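Local coordinates for putative oxidoreductase (Bacteroides fragilis NCTC 9343, PDB 3EOF) that binds flavin mononucleotide and probably acts as an NAD(P)H-dependent flavin oxidoreductase of the nitroreductase type, at the interface of chains A and B. Numbering follows the deposited sequence. Chains: chain A/B, Putative oxidoreductase.

Contact 1: the interface of chains A and B. Residues chain A 26, 29, 33, 46, 48; chain B 174, 177-178.
The ring of A:Phe33 receives the methyl CG2 of B:Ile177 on one face, 3.3 Å above the plane and displaced toward the rim, in a CH-pi contact. The backbone oxygen of A:Leu29 sits over the centre of the opposite face, and CG1 of B:Ile178 meets the ring at its edge, in plane, 3.8 Å from A:Phe33 CZ. A third isoleucine joins at the CD2 side, where B:Ile174 CG2 lies 3.8 Å from A:Phe33 CD2 and the two side chains cross at about a right angle. B:Ile177 points its CG2 at the ring because this branch stands anti to the backbone N, while CG1 (chi1 -53°) turns beside that N; its chain and the phenylalanine slide past each other in opposite directions. B:Ile178 spreads its branches among several partners: CG2 packs 3.5 Å from A:Val48 CG2, whereas the extended CG1-CD1 arm (chi2 168°) passes the ring edge and places CD1 3.9 Å from A:Leu29 CD1 and near A:Asn26 OD1. This apolar cluster lies beside a parallel beta bridge between A:Val46 and B:Ile178, which links strand 44-49 of one chain to the short strand 178-180 of the other and so carries sheet pairing across the subunit boundary of what is probably the family's usual homodimer. The backbone amide A:Val46 N donates a nearly straight bond (167° at H) to B:Ile177 O, 3.0 Å away.

Contact 2: the interface of chains A and B. Residues chain A 188, 191-192, 199; chain B 87, 90-91.
B:Arg91 turns its CG beside the backbone N (chi1 -68°) and bends again at chi2 (-62°), which carries the guanidinium toward helix 188-200 of the partner; A:Glu199 reaches out to meet it with a chain extended beyond CG. The two side chains come from opposite directions, and the arginine grips the carboxylate side-on in a salt bridge. B:Arg91 NE donates to the syn lone pair of A:Glu199 OE2 at 2.8 Å, and NH2 donates to OE1, also on the syn side but out of the carboxylate plane. The match is twisted, with carboxylate and guanidinium planes 40° apart. A:Asn192 takes the end of the same guanidinium: its amide oxygen OD1 accepts from both B:Arg91 NH1 at 2.8 Å and NH2 at 2.9 Å, with the two flat groups nearly coplanar. NH1 is also tied to its own chain, from above the carbonyl plane of B:Glu90, whose oxygen O is 3.0 Å away, which would restrain rotation of the guanidinium. The phenol B:Tyr87 OH adds a second donor to A:Glu199 OE2 at 2.5 Å, on the anti side but tilted well out of the carboxylate plane; with two donors, charge on this oxygen would be well stabilised. Apolar packing lies alongside the polar network, where A:Ile191 CG2 rests 3.6 Å from B:Tyr87 CA and near CD1 of its ring. Separately, the methyl of A:Ala188 abuts the B:Glu90 carboxylate in van der Waals contact. One face of helix 188-200 thus meets the end of helix 82-89 and the residues after it through its first turns and again near its C-terminal end. At the far side of the asparagine amide, A:Asn192 ND2 and B:Glu90 OE1 share water 1, each 2.8 Å from its oxygen.

Contact 1: the interface of chains A and B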
# COMPACT_ATOMS: atom_id res chain seq x y z
N ASN A 26 -5.30 19.54 -5.04
CA ASN A 26 -5.77 19.49 -3.68
C ASN A 26 -7.07 18.74 -3.53
O ASN A 26 -7.28 18.10 -2.51
CB ASN A 26 -5.93 20.89 -3.10
CG ASN A 26 -4.59 21.60 -2.87
OD1 ASN A 26 -3.53 20.98 -2.70
ND2 ASN A 26 -4.66 22.92 -2.87
N LEU A 29 -6.13 15.00 -3.79
CA LEU A 29 -5.48 14.62 -2.54
C LEU A 29 -6.50 14.59 -1.37
O LEU A 29 -6.60 13.58 -0.70
CB LEU A 29 -4.27 15.51 -2.24
CG LEU A 29 -3.03 15.33 -3.14
CD1 LEU A 29 -2.17 16.53 -3.08
CD2 LEU A 29 -2.25 14.06 -2.78
N PHE A 33 -7.43 11.15 0.74
CA PHE A 33 -7.24 11.01 2.18
C PHE A 33 -8.45 10.36 2.85
O PHE A 33 -8.37 10.00 4.01
CB PHE A 33 -6.88 12.33 2.89
CG PHE A 33 -5.67 13.04 2.33
CD1 PHE A 33 -4.67 12.37 1.67
CD2 PHE A 33 -5.54 14.42 2.51
CE1 PHE A 33 -3.55 13.05 1.19
CE2 PHE A 33 -4.47 15.08 2.02
CZ PHE A 33 -3.46 14.40 1.35
N VAL A 46 2.17 14.08 2.47
CA VAL A 46 2.42 14.14 1.05
C VAL A 46 3.21 15.41 0.78
O VAL A 46 2.71 16.55 1.02
CB VAL A 46 1.09 14.19 0.23
CG1 VAL A 46 1.41 14.14 -1.31
CG2 VAL A 46 0.11 13.07 0.66
N VAL A 48 4.40 17.79 -1.94
CA VAL A 48 4.06 18.23 -3.30
C VAL A 48 5.23 19.07 -3.84
O VAL A 48 5.55 20.10 -3.28
CB VAL A 48 2.76 19.07 -3.33
CG1 VAL A 48 2.46 19.58 -4.76
CG2 VAL A 48 1.57 18.24 -2.74
N ILE B 174 -6.63 19.30 5.20
CA ILE B 174 -5.53 18.86 4.29
C ILE B 174 -4.24 19.64 4.42
O ILE B 174 -3.17 19.17 4.02
CB ILE B 174 -6.00 18.79 2.83
CG1 ILE B 174 -6.34 20.17 2.26
CG2 ILE B 174 -7.18 17.79 2.75
CD1 ILE B 174 -6.52 20.13 0.75
N ILE B 177 -1.72 17.64 6.19
CA ILE B 177 -1.19 16.45 5.51
C ILE B 177 -0.30 16.79 4.34
O ILE B 177 0.67 16.11 4.08
CB ILE B 177 -2.35 15.58 4.95
CG1 ILE B 177 -3.40 15.24 6.03
CG2 ILE B 177 -1.81 14.33 4.30
CD1 ILE B 177 -2.86 14.39 7.19
N ILE B 178 -0.65 17.84 3.60
CA ILE B 178 0.09 18.27 2.42
C ILE B 178 1.15 19.29 2.83
O ILE B 178 0.85 20.23 3.58
CB ILE B 178 -0.86 18.91 1.37
CG1 ILE B 178 -1.93 17.89 0.97
CG2 ILE B 178 -0.07 19.45 0.16
CD1 ILE B 178 -3.12 18.45 0.17

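Contact 2: the interface of chains A and B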
# COMPACT_ATOMS: atom_id res chain seq x y z
N ALA A 188 5.29 -26.51 -12.21
CA ALA A 188 5.97 -26.08 -13.42
C ALA A 188 4.93 -25.95 -14.56
O ALA A 188 4.98 -25.01 -15.35
CB ALA A 188 7.12 -27.08 -13.79
N ILE A 191 3.10 -22.69 -13.94
CA ILE A 191 3.99 -21.61 -14.34
C ILE A 191 4.05 -21.42 -15.85
O ILE A 191 3.92 -20.33 -16.36
CB ILE A 191 5.45 -21.81 -13.74
CG1 ILE A 191 5.46 -21.57 -12.24
CG2 ILE A 191 6.47 -20.88 -14.42
CD1 ILE A 191 5.10 -20.14 -11.83
N ASN A 192 4.25 -22.51 -16.56
CA ASN A 192 4.31 -22.47 -18.00
C ASN A 192 3.02 -21.97 -18.65
O ASN A 192 3.04 -21.17 -19.59
CB ASN A 192 4.71 -23.86 -18.51
CG ASN A 192 6.17 -24.15 -18.24
OD1 ASN A 192 7.01 -23.36 -18.61
ND2 ASN A 192 6.47 -25.28 -17.61
N GLU A 199 5.27 -14.37 -22.33
CA GLU A 199 6.51 -14.69 -23.07
C GLU A 199 6.42 -14.59 -24.59
O GLU A 199 7.42 -14.43 -25.26
CB GLU A 199 7.01 -16.08 -22.67
CG GLU A 199 7.43 -16.09 -21.25
CD GLU A 199 8.03 -17.39 -20.80
OE1 GLU A 199 7.63 -18.45 -21.32
OE2 GLU A 199 8.93 -17.31 -19.95
N TYR B 87 8.72 -19.19 -11.32
CA TYR B 87 8.93 -18.81 -12.74
C TYR B 87 10.40 -18.76 -13.06
O TYR B 87 10.84 -19.31 -14.06
CB TYR B 87 8.25 -17.49 -13.01
CG TYR B 87 8.36 -16.95 -14.42
CD1 TYR B 87 8.29 -17.79 -15.52
CD2 TYR B 87 8.42 -15.58 -14.65
CE1 TYR B 87 8.34 -17.30 -16.80
CE2 TYR B 87 8.47 -15.07 -15.95
CZ TYR B 87 8.44 -15.93 -17.01
OH TYR B 87 8.51 -15.46 -18.32
N GLU B 90 11.92 -22.15 -13.34
CA GLU B 90 11.54 -22.82 -14.56
C GLU B 90 12.16 -22.15 -15.77
O GLU B 90 11.94 -22.61 -16.88
CB GLU B 90 10.01 -22.92 -14.69
CG GLU B 90 9.38 -23.77 -13.63
CD GLU B 90 9.96 -25.19 -13.56
OE1 GLU B 90 10.30 -25.76 -14.63
OE2 GLU B 90 10.08 -25.71 -12.43
N ARG B 91 12.96 -21.09 -15.57
CA ARG B 91 13.58 -20.39 -16.67
C ARG B 91 15.08 -20.15 -16.48
O ARG B 91 15.63 -19.15 -16.95
CB ARG B 91 12.89 -19.06 -16.86
CG ARG B 91 11.44 -19.16 -17.35
CD ARG B 91 11.35 -19.82 -18.72
NE ARG B 91 9.96 -19.85 -19.19
CZ ARG B 91 9.08 -20.83 -18.97
NH1 ARG B 91 9.40 -21.90 -18.29
NH2 ARG B 91 7.84 -20.72 -19.46
O HOH W 1 9.18 -25.64 -17.16

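About 42 Å separates the C-alpha centres of contact 1 and contact 2, and no residue or secondary-structure element of those given is common to both. In each chain, strand 178-180, used in contact 1, and helix 188-200, used in contact 2, are near neighbours in sequence, so this region reaches the partner at separate places: the strand against strand 44-49, the helix against the end of helix 82-89. Two-fold symmetry repeats both contacts with chains exchanged, giving a reciprocal interface with contacts at well-separated places, consistent with the dimers typical of FMN-dependent nitroreductases.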